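Local coordinates for bacterial bifunctional deaminase-reductase C-terminal domain-containing protein (Corynebacterium diphtheriae, PDB 2P4G) that probably acts as a pyrimidine reductase of the RibD C-terminal type, consistent with an NADP-dependent reduction of 5-amino-6-(5-phosphoribosylamino)uracil in riboflavin biosynthesis, at residues Q20-A25 and E35-A40; V16-I21 and L66-G71. All coordinates share one frame; numbering follows the deposited sequence.

Contact 1: residues Q20-A25 and E35-A40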
ATOM      1  N   GLN A  20     -17.965  10.496  11.059  1.00 80.54           N
ATOM      2  CA  GLN A  20     -17.949  11.104   9.739  1.00 81.72           C
ATOM      3  C   GLN A  20     -17.479  10.107   8.706  1.00 79.94           C
ATOM      4  O   GLN A  20     -18.133   9.895   7.697  1.00 82.38           O
ATOM      5  CB  GLN A  20     -17.065  12.347   9.729  1.00 82.95           C
ATOM      6  CG  GLN A  20     -17.635  13.485  10.581  1.00 88.70           C
ATOM      7  CD  GLN A  20     -16.710  14.678  10.635  1.00 99.64           C
ATOM      8  OE1 GLN A  20     -15.858  14.858   9.749  1.00112.35           O
ATOM      9  NE2 GLN A  20     -16.868  15.510  11.664  1.00100.13           N
ATOM     10  N   ILE A  21     -16.348   9.483   8.983  1.00 77.63           N
ATOM     11  CA  ILE A  21     -15.743   8.532   8.074  1.00 76.26           C
ATOM     12  C   ILE A  21     -16.743   7.481   7.652  1.00 74.35           C
ATOM     13  O   ILE A  21     -16.821   7.156   6.481  1.00 74.98           O
ATOM     14  CB  ILE A  21     -14.534   7.849   8.733  1.00 76.81           C
ATOM     15  CG1 ILE A  21     -13.435   8.879   8.987  1.00 81.46           C
ATOM     16  CG2 ILE A  21     -13.998   6.755   7.850  1.00 79.57           C
ATOM     17  CD1 ILE A  21     -12.357   8.438   9.947  1.00 81.75           C
ATOM     18  N   VAL A  22     -17.507   6.959   8.614  1.00 72.06           N
ATOM     19  CA  VAL A  22     -18.470   5.895   8.366  1.00 69.51           C
ATOM     20  C   VAL A  22     -19.784   6.405   7.757  1.00 70.90           C
ATOM     21  O   VAL A  22     -20.337   5.772   6.866  1.00 69.54           O
ATOM     22  CB  VAL A  22     -18.772   5.067   9.654  1.00 69.48           C
ATOM     23  CG1 VAL A  22     -19.920   4.095   9.420  1.00 65.66           C
ATOM     24  CG2 VAL A  22     -17.535   4.302  10.118  1.00 63.39           C
ATOM     25  N   TYR A  23     -20.283   7.548   8.217  1.00 71.68           N
ATOM     26  CA  TYR A  23     -21.636   7.947   7.880  1.00 71.83           C
ATOM     27  C   TYR A  23     -21.757   9.164   6.959  1.00 73.07           C
ATOM     28  O   TYR A  23     -22.824   9.383   6.358  1.00 71.93           O
ATOM     29  CB  TYR A  23     -22.422   8.219   9.175  1.00 71.77           C
ATOM     30  CG  TYR A  23     -22.653   6.986  10.011  1.00 73.16           C
ATOM     31  CD1 TYR A  23     -23.660   6.086   9.686  1.00 68.44           C
ATOM     32  CD2 TYR A  23     -21.871   6.722  11.143  1.00 72.36           C
ATOM     33  CE1 TYR A  23     -23.886   4.952  10.462  1.00 72.89           C
ATOM     34  CE2 TYR A  23     -22.089   5.595  11.921  1.00 72.00           C
ATOM     35  CZ  TYR A  23     -23.098   4.711  11.577  1.00 73.92           C
ATOM     36  OH  TYR A  23     -23.331   3.586  12.342  1.00 72.85           O
ATOM     37  N   GLY A  24     -20.693   9.956   6.852  1.00 72.79           N
ATOM     38  CA  GLY A  24     -20.797  11.282   6.250  1.00 73.78           C
ATOM     39  C   GLY A  24     -20.442  11.342   4.773  1.00 73.43           C
ATOM     40  O   GLY A  24     -19.769  10.452   4.268  1.00 71.02           O
ATOM     41  N   ALA A  25     -20.884  12.418   4.119  1.00 72.51           N
ATOM     42  CA  ALA A  25     -20.742  12.623   2.669  1.00 75.19           C
ATOM     43  C   ALA A  25     -21.250  11.435   1.855  1.00 76.87           C
ATOM     44  O   ALA A  25     -20.579  10.975   0.920  1.00 76.21           O
ATOM     45  CB  ALA A  25     -19.279  12.966   2.291  1.00 74.09           C
ATOM     46  N   GLU A  35     -25.824  -2.451   1.536  1.00 76.15           N
ATOM     47  CA  GLU A  35     -24.487  -2.001   1.237  1.00 75.54           C
ATOM     48  C   GLU A  35     -23.477  -2.980   1.838  1.00 72.77           C
ATOM     49  O   GLU A  35     -23.688  -3.500   2.916  1.00 68.91           O
ATOM     50  CB  GLU A  35     -24.253  -0.594   1.781  1.00 74.93           C
ATOM     51  CG  GLU A  35     -23.025   0.056   1.145  1.00 79.87           C
ATOM     52  CD  GLU A  35     -22.611   1.361   1.773  1.00 80.25           C
ATOM     53  OE1 GLU A  35     -23.420   2.012   2.469  1.00 82.37           O
ATOM     54  OE2 GLU A  35     -21.450   1.731   1.565  1.00 81.90           O
ATOM     55  N   CYS A  36     -22.406  -3.249   1.100  1.00 72.42           N
ATOM     56  CA  CYS A  36     -21.285  -4.020   1.622  1.00 73.69           C
ATOM     57  C   CYS A  36     -20.000  -3.196   1.594  1.00 72.11           C
ATOM     58  O   CYS A  36     -19.661  -2.591   0.577  1.00 72.28           O
ATOM     59  CB  CYS A  36     -21.083  -5.283   0.793  1.00 75.94           C
ATOM     60  SG  CYS A  36     -19.682  -6.286   1.296  1.00 74.41           S
ATOM     61  N   ARG A  37     -19.304  -3.193   2.723  1.00 72.08           N
ATOM     62  CA  ARG A  37     -18.053  -2.483   2.883  1.00 71.54           C
ATOM     63  C   ARG A  37     -16.991  -3.419   3.407  1.00 70.95           C
ATOM     64  O   ARG A  37     -17.259  -4.263   4.257  1.00 69.44           O
ATOM     65  CB  ARG A  37     -18.195  -1.334   3.868  1.00 68.86           C
ATOM     66  CG  ARG A  37     -19.283  -0.393   3.490  1.00 68.47           C
ATOM     67  CD  ARG A  37     -19.052   0.944   4.132  1.00 68.39           C
ATOM     68  NE  ARG A  37     -20.179   1.854   3.972  1.00 70.97           N
ATOM     69  CZ  ARG A  37     -20.258   3.020   4.593  1.00 70.90           C
ATOM     70  NH1 ARG A  37     -19.289   3.407   5.418  1.00 74.64           N
ATOM     71  NH2 ARG A  37     -21.312   3.788   4.405  1.00 67.56           N
ATOM     72  N   ALA A  38     -15.785  -3.251   2.888  1.00 70.19           N
ATOM     73  CA  ALA A  38     -14.630  -3.965   3.391  1.00 72.08           C
ATOM     74  C   ALA A  38     -13.842  -2.978   4.252  1.00 72.41           C
ATOM     75  O   ALA A  38     -13.733  -1.814   3.895  1.00 74.23           O
ATOM     76  CB  ALA A  38     -13.800  -4.484   2.237  1.00 68.22           C
ATOM     77  N   ILE A  39     -13.330  -3.434   5.394  1.00 74.55           N
ATOM     78  CA  ILE A  39     -12.490  -2.598   6.256  1.00 72.59           C
ATOM     79  C   ILE A  39     -11.141  -3.270   6.473  1.00 73.60           C
ATOM     80  O   ILE A  39     -11.066  -4.447   6.808  1.00 74.25           O
ATOM     81  CB  ILE A  39     -13.185  -2.221   7.605  1.00 73.03           C
ATOM     82  CG1 ILE A  39     -12.288  -1.290   8.414  1.00 71.06           C
ATOM     83  CG2 ILE A  39     -13.596  -3.471   8.436  1.00 66.64           C
ATOM     84  CD1 ILE A  39     -13.042  -0.316   9.238  1.00 69.33           C
ATOM     85  N   ALA A  40     -10.059  -2.534   6.244  1.00 72.17           N
ATOM     86  CA  ALA A  40      -8.753  -3.186   6.228  1.00 71.88           C
ATOM     87  C   ALA A  40      -7.650  -2.229   6.686  1.00 72.43           C
ATOM     88  O   ALA A  40      -7.838  -1.008   6.698  1.00 72.25           O
ATOM     89  CB  ALA A  40      -8.466  -3.803   4.823  1.00 68.19           C
TER

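Contact 2: residues V16-I21 and L66-G71. With EDO (1,2-ethanediol), chain G.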
ATOM      1  N   VAL A  16     -12.150  15.611  11.938  1.00 92.19           N
ATOM      2  CA  VAL A  16     -12.800  14.432  11.284  1.00 90.90           C
ATOM      3  C   VAL A  16     -12.999  13.267  12.270  1.00 90.52           C
ATOM      4  O   VAL A  16     -12.044  12.679  12.779  1.00 92.78           O
ATOM      5  CB  VAL A  16     -12.010  13.941  10.057  1.00 90.41           C
ATOM      6  CG1 VAL A  16     -12.846  12.928   9.263  1.00 90.50           C
ATOM      7  CG2 VAL A  16     -11.595  15.126   9.181  1.00 88.22           C
ATOM      8  N   THR A  17     -14.254  12.926  12.516  1.00 87.79           N
ATOM      9  CA  THR A  17     -14.583  11.919  13.485  1.00 85.52           C
ATOM     10  C   THR A  17     -14.738  10.583  12.770  1.00 83.64           C
ATOM     11  O   THR A  17     -14.898  10.530  11.560  1.00 84.51           O
ATOM     12  CB  THR A  17     -15.892  12.272  14.207  1.00 85.97           C
ATOM     13  OG1 THR A  17     -16.999  11.903  13.382  1.00 87.94           O
ATOM     14  CG2 THR A  17     -15.972  13.777  14.517  1.00 84.18           C
ATOM     15  N   THR A  18     -14.703   9.503  13.535  1.00 81.13           N
ATOM     16  CA  THR A  18     -14.966   8.191  12.999  1.00 79.49           C
ATOM     17  C   THR A  18     -16.399   8.102  12.498  1.00 77.79           C
ATOM     18  O   THR A  18     -16.685   7.396  11.542  1.00 77.35           O
ATOM     19  CB  THR A  18     -14.696   7.088  14.038  1.00 76.96           C
ATOM     20  OG1 THR A  18     -15.489   7.300  15.207  1.00 76.83           O
ATOM     21  CG2 THR A  18     -13.249   7.085  14.424  1.00 77.77           C
ATOM     22  N   GLU A  19     -17.297   8.818  13.148  1.00 77.47           N
ATOM     23  CA  GLU A  19     -18.685   8.856  12.718  1.00 80.20           C
ATOM     24  C   GLU A  19     -18.807   9.510  11.333  1.00 80.64           C
ATOM     25  O   GLU A  19     -19.640   9.116  10.519  1.00 81.80           O
ATOM     26  CB  GLU A  19     -19.542   9.602  13.750  1.00 80.40           C
ATOM     27  CG  GLU A  19     -21.018   9.377  13.578  1.00 81.11           C
ATOM     28  CD  GLU A  19     -21.844  10.088  14.631  1.00 88.68           C
ATOM     29  OE1 GLU A  19     -21.837  11.343  14.674  1.00 83.35           O
ATOM     30  OE2 GLU A  19     -22.520   9.380  15.411  1.00 95.76           O
ATOM     31  N   GLN A  20     -17.965  10.496  11.059  1.00 80.54           N
ATOM     32  CA  GLN A  20     -17.949  11.104   9.739  1.00 81.72           C
ATOM     33  C   GLN A  20     -17.479  10.107   8.706  1.00 79.94           C
ATOM     34  O   GLN A  20     -18.133   9.895   7.697  1.00 82.38           O
ATOM     35  CB  GLN A  20     -17.065  12.347   9.729  1.00 82.95           C
ATOM     36  CG  GLN A  20     -17.635  13.485  10.581  1.00 88.70           C
ATOM     37  CD  GLN A  20     -16.710  14.678  10.635  1.00 99.64           C
ATOM     38  OE1 GLN A  20     -15.858  14.858   9.749  1.00112.35           O
ATOM     39  NE2 GLN A  20     -16.868  15.510  11.664  1.00100.13           N
ATOM     40  N   ILE A  21     -16.348   9.483   8.983  1.00 77.63           N
ATOM     41  CA  ILE A  21     -15.743   8.532   8.074  1.00 76.26           C
ATOM     42  C   ILE A  21     -16.743   7.481   7.652  1.00 74.35           C
ATOM     43  O   ILE A  21     -16.821   7.156   6.481  1.00 74.98           O
ATOM     44  CB  ILE A  21     -14.534   7.849   8.733  1.00 76.81           C
ATOM     45  CG1 ILE A  21     -13.435   8.879   8.987  1.00 81.46           C
ATOM     46  CG2 ILE A  21     -13.998   6.755   7.850  1.00 79.57           C
ATOM     47  CD1 ILE A  21     -12.357   8.438   9.947  1.00 81.75           C
ATOM     48  N   LEU A  66     -13.131   0.700  13.578  1.00 74.95           N
ATOM     49  CA  LEU A  66     -13.705  -0.626  13.421  1.00 77.18           C
ATOM     50  C   LEU A  66     -15.024  -0.713  14.175  1.00 76.23           C
ATOM     51  O   LEU A  66     -16.008  -1.197  13.635  1.00 76.15           O
ATOM     52  CB  LEU A  66     -12.768  -1.725  13.923  1.00 78.81           C
ATOM     53  CG  LEU A  66     -12.259  -2.753  12.925  1.00 89.31           C
ATOM     54  CD1 LEU A  66     -11.517  -3.857  13.706  1.00 91.36           C
ATOM     55  CD2 LEU A  66     -13.394  -3.345  12.076  1.00 86.90           C
ATOM     56  N   ILE A  67     -15.035  -0.248  15.426  1.00 76.90           N
ATOM     57  CA  ILE A  67     -16.245  -0.298  16.253  1.00 76.60           C
ATOM     58  C   ILE A  67     -17.362   0.537  15.631  1.00 75.96           C
ATOM     59  O   ILE A  67     -18.517   0.114  15.608  1.00 76.60           O
ATOM     60  CB  ILE A  67     -15.976   0.170  17.698  1.00 76.78           C
ATOM     61  CG1 ILE A  67     -15.050  -0.816  18.411  1.00 80.18           C
ATOM     62  CG2 ILE A  67     -17.271   0.292  18.493  1.00 74.84           C
ATOM     63  CD1 ILE A  67     -15.466  -2.197  18.279  1.00 72.56           C
ATOM     64  N   GLN A  68     -17.007   1.710  15.125  1.00 74.85           N
ATOM     65  CA  GLN A  68     -17.980   2.600  14.457  1.00 75.10           C
ATOM     66  C   GLN A  68     -18.632   1.873  13.275  1.00 71.41           C
ATOM     67  O   GLN A  68     -19.846   1.919  13.108  1.00 70.01           O
ATOM     68  CB  GLN A  68     -17.297   3.897  13.982  1.00 74.50           C
ATOM     69  CG  GLN A  68     -18.240   4.996  13.599  1.00 77.92           C
ATOM     70  CD  GLN A  68     -18.802   5.710  14.810  1.00 78.14           C
ATOM     71  OE1 GLN A  68     -19.902   5.406  15.275  1.00 71.65           O
ATOM     72  NE2 GLN A  68     -18.035   6.642  15.345  1.00 77.80           N
ATOM     73  N   LEU A  69     -17.821   1.177  12.484  1.00 70.75           N
ATOM     74  CA  LEU A  69     -18.318   0.459  11.295  1.00 70.71           C
ATOM     75  C   LEU A  69     -19.154  -0.750  11.690  1.00 69.81           C
ATOM     76  O   LEU A  69     -20.175  -1.040  11.072  1.00 69.51           O
ATOM     77  CB  LEU A  69     -17.165   0.051  10.355  1.00 71.23           C
ATOM     78  CG  LEU A  69     -17.598  -0.490   8.968  1.00 73.34           C
ATOM     79  CD1 LEU A  69     -18.422   0.507   8.141  1.00 63.10           C
ATOM     80  CD2 LEU A  69     -16.413  -0.980   8.164  1.00 67.53           C
ATOM     81  N   ARG A  70     -18.751  -1.405  12.764  1.00 68.46           N
ATOM     82  CA  ARG A  70     -19.585  -2.423  13.392  1.00 71.37           C
ATOM     83  C   ARG A  70     -20.941  -1.903  13.852  1.00 69.79           C
ATOM     84  O   ARG A  70     -21.931  -2.623  13.767  1.00 71.84           O
ATOM     85  CB  ARG A  70     -18.851  -3.088  14.566  1.00 72.46           C
ATOM     86  CG  ARG A  70     -17.790  -4.075  14.107  1.00 71.51           C
ATOM     87  CD  ARG A  70     -17.134  -4.804  15.273  1.00 73.56           C
ATOM     88  NE  ARG A  70     -16.396  -5.955  14.758  1.00 77.39           N
ATOM     89  CZ  ARG A  70     -16.113  -7.049  15.456  1.00 76.85           C
ATOM     90  NH1 ARG A  70     -16.469  -7.160  16.727  1.00 79.01           N
ATOM     91  NH2 ARG A  70     -15.475  -8.045  14.867  1.00 75.66           N
ATOM     92  N   GLY A  71     -20.985  -0.662  14.325  1.00 67.94           N
ATOM     93  CA  GLY A  71     -22.227  -0.025  14.698  1.00 68.21           C
ATOM     94  C   GLY A  71     -23.125   0.276  13.519  1.00 68.23           C
ATOM     95  O   GLY A  71     -24.334   0.405  13.682  1.00 69.56           O
TER
HETATM   96  C1  EDO G 275     -15.114  -8.947  19.910  1.00 77.99           C
HETATM   97  O1  EDO G 275     -14.295  -8.332  20.910  1.00 74.73           O
HETATM   98  C2  EDO G 275     -14.468  -9.185  18.516  1.00 72.69           C
HETATM   99  O2  EDO G 275     -15.402  -9.772  17.516  1.00 62.47           O

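Contact 1: residues Q20-A25 and E35-A40
Arg-37 reaches from the strand 35-40 to the last turn of the helix in 20-25 and takes hold of a single backbone oxygen, that of Val-22. Two hydrogen bonds converge there. The main one runs from Arg-37 NH1 to Val-22 O at 3.0 Å, with an N-H...O angle of 154°; the nitrogen lies in the carbonyl plane, on a lone pair, and the oxygen sits close to the guanidinium plane. The second, from Arg-37 NH2 to the same Val-22 O at 3.3 Å, is weak. Near the helix end, where carbonyls begin to lack amide partners, a charged donor suits such an oxygen well; Gly-24 is already outside helical geometry, although Gly-24 N still bonds to Gln-20 O at 2.7 Å.

Ionic pairing fixes the other edge of the guanidinium. Arg-37 NE approaches Glu-35 OE2, two residues back on the same strand, from above the carboxylate plane at 2.7 Å, while a weak bond joins Arg-37 NH2 to Glu-35 OE1. With CG beside its own backbone N (chi1 -56°) and the chain extended from CG to NE, the arginine reaches from strand to helix. Side-chain packing is slight: Val-22 CG1 lies 4.1 Å from Arg-37 NH1.

The charged pair is buried and has further partners, Arg-211 for Glu-35, and His-213 and a cation-pi contact with Trp-72 for Arg-37. Strand 35-43 runs between strands 190-195 and 211-217 in the mixed central sheet of the dihydrofolate-reductase-like RibD C-terminal domain. Arg-37 links it to helix 18-23, whose Ile-21 rests on His-213 of strand 211-217 and whose Val-22 touches Gln-68 of helix 60-72.

Contact 2: residues V16-I21 and L66-G71
Gln-68 points its amide toward the neighbouring helix, at the hydroxyl of Thr-18, the two side chains crossing at a slant. The bond runs from Gln-68 NE2 to Thr-18 OG1 over 2.6 Å, with an N-H...O angle of 146°, and the hydroxyl oxygen lies near the amide plane. Each torsion contributes: Gln-68 CG stands anti to the backbone N (chi1 -166°), which puts CG beside the backbone of Thr-18, 3.5 Å from Thr-18 O, and the bend at chi2 (78°) then swings the amide toward Thr-18 OG1, over the first turn of the other helix. NE2 also comes close to Glu-19 N, but both are donors and do not bond; Glu-19 CB packs at 3.7 Å from Gln-68 NE2.

That first turn is shaped by an N-cap. Thr-17, the capping residue, accepts through OG1 from Gln-20 N at 2.9 Å; the turn it starts faces Gln-68, in the C-terminal half of helix 60-72. In this dihydrofolate-reductase-like fold the longer helix follows strand 35-43 and packs on the central sheet, with Leu-69 touching Arg-37 and Ile-39 beneath it.

Arg-70 extends to a different side of the same helix. Its guanidinium meets O2 of a 1,2-ethanediol edge-on and in plane, Arg-70 NH1 at 2.9 Å and NH2 at 3.2 Å from that oxygen. The diol, probably from the crystallisation liquor, is held by Gly-89 O as well, and Arg-70 NE pairs with Glu-194 on strand 190-195.

In the fold
The modelled chain begins at Val-16 and enters helix 18-23 almost at once; both contacts start from this helix, sharing Gln-20 and Ile-21. Contact 1 closes the shorter loop, through helix 29-32 back to strand 35-43. Contact 2 encloses it, since the chain must complete that strand and enter helix 60-72 before meeting the first turn again. The two loops are therefore nested, and their centres lie 8 Å apart. Direct packing joins them: Val-22 CG2 meets Gln-68 CG at 3.6 Å, and Ile-39 CB meets Leu-69 CD2 at 3.5 Å. Together they tie the N-terminal helix to the central sheet and to the helix beside it.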